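Local coordinates for protein tannase (Lactobacillus plantarum, PDB 3WA7) that hydrolyses the ester bonds of tannins, freeing gallic acid, with an alpha/beta-hydrolase fold and probably a catalytic serine, at residues S303-F308 and G324-D329; Q298-S303 and L330-Y335. All blocks are in the same frame, centred on the assembly; numbering follows the deposited sequence.

Contact 1 of 2, residues S303-F308 and G324-D329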
loop_
_atom_site.group_PDB
_atom_site.type_symbol
_atom_site.label_atom_id
_atom_site.label_comp_id
_atom_site.label_asym_id
_atom_site.label_seq_id
_atom_site.Cartn_x
_atom_site.Cartn_y
_atom_site.Cartn_z
ATOM N N SER A 303 -7.350 -13.991 13.924
ATOM C CA SER A 303 -6.236 -14.379 13.063
ATOM C C SER A 303 -5.671 -15.722 13.510
ATOM O O SER A 303 -5.429 -16.611 12.690
ATOM C CB SER A 303 -5.129 -13.323 13.111
ATOM O OG SER A 303 -3.999 -13.743 12.360
ATOM N N ALA A 304 -5.464 -15.856 14.817
ATOM C CA ALA A 304 -4.941 -17.087 15.395
ATOM C C ALA A 304 -5.929 -18.230 15.194
ATOM O O ALA A 304 -5.536 -19.355 14.879
ATOM C CB ALA A 304 -4.675 -16.893 16.884
ATOM N N GLN A 305 -7.213 -17.942 15.390
ATOM C CA GLN A 305 -8.247 -18.961 15.233
ATOM C C GLN A 305 -8.242 -19.520 13.817
ATOM O O GLN A 305 -8.273 -20.735 13.616
ATOM C CB GLN A 305 -9.627 -18.377 15.531
ATOM C CG GLN A 305 -10.754 -19.409 15.505
ATOM C CD GLN A 305 -10.657 -20.390 16.654
ATOM O OE1 GLN A 305 -10.779 -20.008 17.818
ATOM N NE2 GLN A 305 -10.429 -21.662 16.334
ATOM N N THR A 306 -8.211 -18.624 12.836
ATOM C CA THR A 306 -8.214 -19.017 11.431
ATOM C C THR A 306 -7.043 -19.930 11.088
ATOM O O THR A 306 -7.209 -20.923 10.376
ATOM C CB THR A 306 -8.181 -17.774 10.523
ATOM O OG1 THR A 306 -9.390 -17.031 10.709
ATOM C CG2 THR A 306 -8.048 -18.172 9.058
ATOM N N ALA A 307 -5.862 -19.597 11.599
ATOM C CA ALA A 307 -4.670 -20.394 11.341
ATOM C C ALA A 307 -4.762 -21.743 12.046
ATOM O O ALA A 307 -4.462 -22.784 11.463
ATOM C CB ALA A 307 -3.431 -19.644 11.806
ATOM N N PHE A 308 -5.186 -21.716 13.304
ATOM C CA PHE A 308 -5.322 -22.932 14.099
ATOM C C PHE A 308 -6.313 -23.880 13.418
ATOM O O PHE A 308 -6.085 -25.093 13.350
ATOM C CB PHE A 308 -5.804 -22.557 15.507
ATOM C CG PHE A 308 -5.825 -23.704 16.480
ATOM C CD1 PHE A 308 -4.720 -24.536 16.625
ATOM C CD2 PHE A 308 -6.940 -23.929 17.279
ATOM C CE1 PHE A 308 -4.725 -25.575 17.555
ATOM C CE2 PHE A 308 -6.954 -24.967 18.213
ATOM C CZ PHE A 308 -5.844 -25.790 18.351
ATOM N N GLY A 324 -10.114 -26.051 24.189
ATOM C CA GLY A 324 -10.570 -26.971 23.162
ATOM C C GLY A 324 -9.897 -26.584 21.859
ATOM O O GLY A 324 -8.675 -26.477 21.807
ATOM N N ASN A 325 -10.682 -26.369 20.807
ATOM C CA ASN A 325 -10.126 -25.963 19.518
ATOM C C ASN A 325 -10.368 -24.473 19.291
ATOM O O ASN A 325 -10.258 -23.985 18.169
ATOM C CB ASN A 325 -10.770 -26.741 18.364
ATOM C CG ASN A 325 -10.137 -28.102 18.144
ATOM O OD1 ASN A 325 -8.913 -28.243 18.171
ATOM N ND2 ASN A 325 -10.968 -29.110 17.904
ATOM N N GLN A 326 -10.690 -23.752 20.359
ATOM C CA GLN A 326 -10.970 -22.329 20.242
ATOM C C GLN A 326 -9.989 -21.419 20.972
ATOM O O GLN A 326 -9.553 -21.718 22.085
ATOM C CB GLN A 326 -12.386 -22.043 20.756
ATOM C CG GLN A 326 -13.484 -22.779 20.000
ATOM C CD GLN A 326 -13.563 -22.368 18.541
ATOM O OE1 GLN A 326 -13.745 -21.192 18.227
ATOM N NE2 GLN A 326 -13.426 -23.338 17.642
ATOM N N VAL A 327 -9.635 -20.314 20.323
ATOM C CA VAL A 327 -8.746 -19.324 20.921
ATOM C C VAL A 327 -9.725 -18.425 21.673
ATOM O O VAL A 327 -10.478 -17.664 21.062
ATOM C CB VAL A 327 -8.005 -18.503 19.845
ATOM C CG1 VAL A 327 -7.018 -17.556 20.510
ATOM C CG2 VAL A 327 -7.284 -19.435 18.880
ATOM N N THR A 328 -9.714 -18.519 22.999
ATOM C CA THR A 328 -10.657 -17.767 23.820
ATOM C C THR A 328 -10.228 -16.427 24.399
ATOM O O THR A 328 -11.069 -15.667 24.877
ATOM C CB THR A 328 -11.159 -18.641 24.977
ATOM O OG1 THR A 328 -10.048 -19.064 25.776
ATOM C CG2 THR A 328 -11.878 -19.865 24.432
ATOM N N ASP A 329 -8.938 -16.127 24.376
ATOM C CA ASP A 329 -8.493 -14.850 24.912
ATOM C C ASP A 329 -7.078 -14.536 24.466
ATOM O O ASP A 329 -6.383 -15.386 23.907
ATOM C CB ASP A 329 -8.555 -14.861 26.442
ATOM C CG ASP A 329 -8.869 -13.490 27.022
ATOM O OD1 ASP A 329 -8.565 -12.472 26.365
ATOM O OD2 ASP A 329 -9.416 -13.433 28.143
HETATM O O HOH W 1 -11.749 -17.565 18.512
#
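G324 and N325 meet the F308 ring of helix 291-309 at its rim. G324 has a positive phi of 61°, a backbone shape glycine adopts readily, and with N325 it forms the two corner residues of a type II' turn. G324 O lies 4.3 Å from F308 CE2, while N325 O sits 3.4 Å from F308 CD2, near the ring plane, where the weakly positive C-H edge suits an oxygen. N325 O also accepts a nearly straight bond from Q305 NE2 at 3.0 Å, the donor lying in its carbonyl plane. The turn joins strands 320-323 and 326-330 into a beta hairpin, and the side-chain amide of Q305 clasps it through both N-H and C=O. Bent at chi2 (68°), the Q305 chain carries the amide over to Q326, whose own amide lies almost parallel to it (4° between planes); their OE1 atoms are close but are two acceptors and form no bond. V327 N completes the pairing with a 2.8 Å bond to Q305 OE1, and a water donates to both Q305 OE1 and V327 O. Since Q305 NE2 also reaches D309 OD1, donor and acceptor roles fix the amide's orientation. A leucine here would probably leave N325 O and V327 N without their side-chain mates and the water with one acceptor fewer. V327 CG2 packs 3.8 Å from Q305 N and 4.2 Å from A304 CB, the small alanine suiting a helix surface pressed by a branched side chain. Beyond it, T328 and D329 both face V321 in a classic beta bulge.

Contact 2 of 2, residues Q298-S303 and L330-Y335. With SO4 (sulfate ion), chain B.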
loop_
_atom_site.group_PDB
_atom_site.type_symbol
_atom_site.label_atom_id
_atom_site.label_comp_id
_atom_site.label_asym_id
_atom_site.label_seq_id
_atom_site.Cartn_x
_atom_site.Cartn_y
_atom_site.Cartn_z
ATOM N N GLN A 298 -9.217 -8.590 19.452
ATOM C CA GLN A 298 -10.128 -9.539 18.830
ATOM C C GLN A 298 -9.729 -9.930 17.411
ATOM O O GLN A 298 -9.942 -11.071 16.986
ATOM C CB GLN A 298 -11.548 -8.964 18.871
ATOM C CG GLN A 298 -12.094 -8.958 20.290
ATOM C CD GLN A 298 -13.122 -7.878 20.560
ATOM O OE1 GLN A 298 -13.562 -7.713 21.698
ATOM N NE2 GLN A 298 -13.509 -7.142 19.527
ATOM N N LEU A 299 -9.140 -8.993 16.679
ATOM C CA LEU A 299 -8.712 -9.269 15.318
ATOM C C LEU A 299 -7.547 -10.257 15.354
ATOM O O LEU A 299 -7.434 -11.131 14.497
ATOM C CB LEU A 299 -8.293 -7.969 14.632
ATOM C CG LEU A 299 -8.075 -8.011 13.122
ATOM C CD1 LEU A 299 -9.291 -8.609 12.416
ATOM C CD2 LEU A 299 -7.827 -6.594 12.639
ATOM N N LEU A 300 -6.683 -10.123 16.355
ATOM C CA LEU A 300 -5.555 -11.037 16.486
ATOM C C LEU A 300 -6.039 -12.412 16.951
ATOM O O LEU A 300 -5.466 -13.439 16.585
ATOM C CB LEU A 300 -4.515 -10.456 17.451
ATOM C CG LEU A 300 -3.653 -9.382 16.777
ATOM C CD1 LEU A 300 -2.966 -8.503 17.816
ATOM C CD2 LEU A 300 -2.628 -10.058 15.878
ATOM N N ILE A 301 -7.097 -12.435 17.755
ATOM C CA ILE A 301 -7.644 -13.706 18.214
ATOM C C ILE A 301 -8.239 -14.411 16.998
ATOM O O ILE A 301 -8.062 -15.614 16.813
ATOM C CB ILE A 301 -8.737 -13.497 19.289
ATOM C CG1 ILE A 301 -8.081 -13.063 20.605
ATOM C CG2 ILE A 301 -9.537 -14.793 19.492
ATOM C CD1 ILE A 301 -9.060 -12.727 21.714
ATOM N N SER A 302 -8.931 -13.646 16.161
ATOM C CA SER A 302 -9.539 -14.201 14.959
ATOM C C SER A 302 -8.462 -14.717 14.004
ATOM O O SER A 302 -8.639 -15.754 13.357
ATOM C CB SER A 302 -10.392 -13.138 14.263
ATOM O OG SER A 302 -11.000 -13.664 13.097
ATOM N N SER A 303 -7.350 -13.991 13.924
ATOM C CA SER A 303 -6.236 -14.379 13.063
ATOM C C SER A 303 -5.671 -15.722 13.510
ATOM O O SER A 303 -5.429 -16.611 12.690
ATOM C CB SER A 303 -5.129 -13.323 13.111
ATOM O OG SER A 303 -3.999 -13.743 12.360
ATOM N N LEU A 330 -6.656 -13.307 24.726
ATOM C CA LEU A 330 -5.327 -12.865 24.347
ATOM C C LEU A 330 -4.822 -11.732 25.221
ATOM O O LEU A 330 -5.543 -10.766 25.487
ATOM C CB LEU A 330 -5.318 -12.391 22.888
ATOM C CG LEU A 330 -4.077 -11.594 22.454
ATOM C CD1 LEU A 330 -2.844 -12.482 22.504
ATOM C CD2 LEU A 330 -4.281 -11.041 21.052
ATOM N N ASP A 331 -3.585 -11.875 25.682
ATOM C CA ASP A 331 -2.923 -10.841 26.461
ATOM C C ASP A 331 -2.196 -10.098 25.339
ATOM O O ASP A 331 -1.110 -10.504 24.921
ATOM C CB ASP A 331 -1.903 -11.465 27.426
ATOM C CG ASP A 331 -1.150 -10.420 28.237
ATOM O OD1 ASP A 331 -0.983 -9.283 27.746
ATOM O OD2 ASP A 331 -0.711 -10.742 29.364
ATOM N N LEU A 332 -2.807 -9.029 24.832
ATOM C CA LEU A 332 -2.225 -8.273 23.726
ATOM C C LEU A 332 -0.825 -7.748 24.008
ATOM O O LEU A 332 0.050 -7.812 23.146
ATOM C CB LEU A 332 -3.149 -7.110 23.336
ATOM C CG LEU A 332 -2.697 -6.227 22.168
ATOM C CD1 LEU A 332 -2.440 -7.079 20.936
ATOM C CD2 LEU A 332 -3.772 -5.179 21.877
ATOM N N SER A 333 -0.608 -7.228 25.212
ATOM C CA SER A 333 0.703 -6.704 25.572
ATOM C C SER A 333 1.752 -7.804 25.487
ATOM O O SER A 333 2.869 -7.572 25.017
ATOM C CB SER A 333 0.673 -6.120 26.986
ATOM O OG SER A 333 -0.211 -5.014 27.050
ATOM N N ALA A 334 1.388 -9.002 25.936
ATOM C CA ALA A 334 2.309 -10.134 25.900
ATOM C C ALA A 334 2.627 -10.511 24.455
ATOM O O ALA A 334 3.777 -10.792 24.121
ATOM C CB ALA A 334 1.710 -11.328 26.635
ATOM N N TYR A 335 1.606 -10.508 23.601
ATOM C CA TYR A 335 1.805 -10.844 22.194
ATOM C C TYR A 335 2.754 -9.849 21.531
ATOM O O TYR A 335 3.683 -10.238 20.818
ATOM C CB TYR A 335 0.467 -10.843 21.444
ATOM C CG TYR A 335 0.616 -11.063 19.952
ATOM C CD1 TYR A 335 0.944 -12.317 19.446
ATOM C CD2 TYR A 335 0.471 -10.005 19.052
ATOM C CE1 TYR A 335 1.130 -12.518 18.077
ATOM C CE2 TYR A 335 0.656 -10.192 17.684
ATOM C CZ TYR A 335 0.986 -11.454 17.206
ATOM O OH TYR A 335 1.177 -11.654 15.855
HETATM S S SO4 B . -4.376 -6.490 27.100
HETATM O O1 SO4 B . -4.854 -7.655 26.333
HETATM O O2 SO4 B . -2.998 -6.150 26.713
HETATM O O3 SO4 B . -5.258 -5.337 26.846
HETATM O O4 SO4 B . -4.407 -6.814 28.541
#
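At the corner where strand 326-330 gives way to helix 332-339, beside a sulfate bound at the start of that helix, L330, L332 and Y335 pack on L300 and I301 of helix 291-309. The contact is wholly apolar, which suits its branched side chains. L330 CB lies 3.6 Å from I301 CG1, the two side chains sliding past each other in opposite directions. The extended I301 chain (chi2 176°) carries CD1 on to 3.9 Å from L330 N. L330 CD2 turns instead to L300, reaching its CB at 3.7 Å. L300 then divides its methyls: CD1 presses tightly on L332 CD1, 3.5 Å away with the side chains at about a right angle, and CD2 meets Y335 CE2 at 3.8 Å. The phenol oxygen beyond that ring bonds to A417 O, which gives the tyrosine's polar end a partner within a greasy setting.

Ahead of the helix, D331 is the N-cap: its OD1 accepts from A334 N at 3.0 Å, approached from well above the carboxylate plane. L332 N donates to sulfate O1 at 2.9 Å, and both S333 N and S333 OG donate to O2. Backbone N-H groups at a helix start, lacking an earlier turn's carbonyl, would probably attract an anion, although this one probably came from the crystallisation liquor. R297 and R293, one and two turns before I301 on helix 291-309, also bond the sulfate, and the side chains of L330 and L332 rest against them respectively. Y317 stacks edge-to-face on Y335, and the loop residues A417 and L445 lie against L300 on helix 291-309.

Overall arrangement
Contacts 1 and 2 use successive parts of helix 291-309, their centres 10 Å apart and S303 shared. Contact 1 is nested in the chain loop that contact 2 closes: the helix runs on to the hairpin, whose second strand leads back into helix 332-339. I301 bridges them, its CG2 lying 3.4 Å from V327 O and its CD1 3.8 Å from D329 C. Both lie away from the chain's centre, about 28 Å for contact 1 and 24 Å for contact 2. S303 and L300 touch A417, two residues before D419, which with S163 and H451 probably forms the catalytic triad. The sulfate belongs to the contact 2 end.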